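Local coordinates for protein class I SAM-dependent methyltransferase (PDB 3CVO) that is of unknown function but probably transfers a methyl group from S-adenosylmethionine to a substrate not yet identified, at residues Arg61-Ala64 and Arg65-Ala69. Sequence-based numbering, arbitrary orientation. Where two conformers were deposited one is given.
With SO4 (sulfate ion), chain E; EDO (1,2-ethanediol), chain I.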
loop_
_atom_site.group_PDB
_atom_site.type_symbol
_atom_site.label_atom_id
_atom_site.label_comp_id
_atom_site.label_asym_id
_atom_site.label_seq_id
_atom_site.Cartn_x
_atom_site.Cartn_y
_atom_site.Cartn_z
ATOM N N ARG A 61 -21.896 0.423 -10.506
ATOM C CA ARG A 61 -22.802 1.520 -10.214
ATOM C C ARG A 61 -24.267 1.164 -10.537
ATOM O O ARG A 61 -25.195 1.495 -9.779
ATOM C CB ARG A 61 -22.402 2.772 -10.985
ATOM C CG ARG A 61 -23.265 3.962 -10.626
ATOM C CD ARG A 61 -22.769 5.282 -11.197
ATOM N NE ARG A 61 -23.272 6.397 -10.398
ATOM C CZ ARG A 61 -22.900 7.660 -10.558
ATOM N NH1 ARG A 61 -22.020 7.978 -11.498
ATOM N NH2 ARG A 61 -23.400 8.602 -9.771
ATOM N N ALA A 62 -24.464 0.526 -11.685
ATOM C CA ALA A 62 -25.825 0.192 -12.155
ATOM C C ALA A 62 -26.480 -0.858 -11.270
ATOM O O ALA A 62 -27.674 -0.785 -10.968
ATOM C CB ALA A 62 -25.819 -0.214 -13.641
ATOM N N TRP A 63 -25.674 -1.786 -10.786
ATOM C CA TRP A 63 -26.157 -2.762 -9.823
ATOM C C TRP A 63 -26.425 -2.117 -8.465
ATOM O O TRP A 63 -27.444 -2.395 -7.851
ATOM C CB TRP A 63 -25.184 -3.920 -9.703
ATOM C CG TRP A 63 -25.577 -4.966 -8.749
ATOM C CD1 TRP A 63 -24.943 -5.275 -7.597
ATOM C CD2 TRP A 63 -26.677 -5.889 -8.864
ATOM N NE1 TRP A 63 -25.559 -6.323 -6.986
ATOM C CE2 TRP A 63 -26.621 -6.727 -7.745
ATOM C CE3 TRP A 63 -27.692 -6.084 -9.802
ATOM C CZ2 TRP A 63 -27.574 -7.735 -7.494
ATOM C CZ3 TRP A 63 -28.632 -7.090 -9.564
ATOM C CH2 TRP A 63 -28.562 -7.901 -8.413
ATOM N N ALA A 64 -25.565 -1.201 -8.024
ATOM C CA ALA A 64 -25.840 -0.480 -6.786
ATOM C C ALA A 64 -27.180 0.250 -6.871
ATOM O O ALA A 64 -27.960 0.251 -5.937
ATOM C CB ALA A 64 -24.685 0.518 -6.408
ATOM N N ARG A 65 -27.461 0.818 -8.031
ATOM C CA ARG A 65 -28.700 1.577 -8.247
ATOM C C ARG A 65 -29.901 0.634 -8.166
ATOM O O ARG A 65 -30.920 0.921 -7.528
ATOM C CB ARG A 65 -28.670 2.271 -9.597
ATOM C CG ARG A 65 -29.785 3.244 -9.807
ATOM C CD ARG A 65 -29.736 3.749 -11.238
ATOM N NE ARG A 65 -28.548 4.578 -11.455
ATOM C CZ ARG A 65 -27.581 4.326 -12.336
ATOM N NH1 ARG A 65 -27.627 3.258 -13.116
ATOM N NH2 ARG A 65 -26.549 5.161 -12.431
HETATM N N MSE A 66 -29.745 -0.531 -8.753
HETATM C CA MSE A 66 -30.791 -1.574 -8.625
HETATM C C MSE A 66 -31.023 -2.023 -7.182
HETATM O O MSE A 66 -32.160 -2.192 -6.775
HETATM C CB MSE A 66 -30.489 -2.786 -9.509
HETATM C CG MSE A 66 -30.742 -2.481 -10.952
HETATM SE SE MSE A 66 -30.281 -3.955 -12.169
HETATM C CE MSE A 66 -31.606 -5.235 -11.539
HETATM N N MSE A 67 -29.952 -2.238 -6.426
HETATM C CA MSE A 67 -30.062 -2.686 -5.025
HETATM C C MSE A 67 -30.787 -1.617 -4.203
HETATM O O MSE A 67 -31.637 -1.918 -3.354
HETATM C CB MSE A 67 -28.677 -2.977 -4.441
HETATM C CG MSE A 67 -28.016 -4.197 -5.035
HETATM SE SE MSE A 67 -28.974 -5.833 -4.710
HETATM C CE MSE A 67 -29.183 -5.716 -2.755
ATOM N N LYS A 68 -30.474 -0.352 -4.495
ATOM C CA LYS A 68 -31.101 0.756 -3.779
ATOM C C LYS A 68 -32.596 0.809 -4.085
ATOM O O LYS A 68 -33.460 1.009 -3.212
ATOM C CB LYS A 68 -30.429 2.076 -4.126
ATOM C CG LYS A 68 -29.012 2.218 -3.522
ATOM C CD LYS A 68 -28.402 3.547 -3.883
ATOM C CE LYS A 68 -27.025 3.678 -3.285
ATOM N NZ LYS A 68 -26.288 4.832 -3.883
ATOM N N ALA A 69 -32.895 0.637 -5.354
ATOM C CA ALA A 69 -34.275 0.630 -5.805
ATOM C C ALA A 69 -35.035 -0.520 -5.151
ATOM O O ALA A 69 -36.161 -0.378 -4.681
ATOM C CB ALA A 69 -34.347 0.549 -7.356
HETATM S S SO4 E . -24.388 3.399 -15.130
HETATM O O1 SO4 E . -24.079 4.571 -15.955
HETATM O O2 SO4 E . -23.510 2.274 -15.481
HETATM O O3 SO4 E . -25.781 3.015 -15.368
HETATM O O4 SO4 E . -24.222 3.750 -13.731
HETATM C C1 EDO I . -26.719 8.302 -10.129
HETATM O O1 EDO I . -26.359 6.933 -10.281
HETATM C C2 EDO I . -28.197 8.310 -9.828
HETATM O O2 EDO I . -28.502 7.029 -9.273
#
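Trp63 lies beside two selenomethionines from the next turn of helix 61-73. Met67 comes over one face: its CG sits 4.0 Å from the centroid of the five-membered ring, a CH-pi contact 19° off the normal, and its SE slants across the benzo ring, 3.7 Å from Trp63 CZ2. Met66 SE stands obliquely 5.3 Å from the centroid of the Trp63 six-membered ring, a looser Met-aromatic contact, and its CE packs against CZ3. With CG of Trp63 anti to the backbone N (chi1 180°), the indole runs forward along the helix beside both chains, and NE1 bonds to Ser39 O. Were Trp63 exchanged for an alanine, Met66 and Met67 would probably lose their aromatic partner and the Ser39 carbonyl its indole donor.

Polar contacts gather around Arg65, whose bend at chi3 (-68°) turns the guanidinium edge to a sulfate; this and an ethanediol probably come from the crystallisation liquor. Arg65 NH1 bonds to sulfate O3 at 2.9 Å and Arg65 NH2 to O4 at 3.0 Å; Arg65 NH2 also bonds to ethanediol O1 at 2.8 Å, and NE to O2. Arg61 brings its aliphatic chain against the same sulfate, its NE 4.0 Å from Arg65 NH2; the anion probably eases this proximity of like charges.

Backbone i to i+4 bonds run from Arg65 N to Arg61 O through Lys68 N to Ala64 O. Ala64 touches Ile84 and Trp86 of strand 81-86, seating the helix within its beta-alpha-beta unit. The chemistry divides this Rossmann-fold helix between an apolar indole-selenomethionine cluster and a solvent-facing arginine pair where Arg65 grips a sulfate.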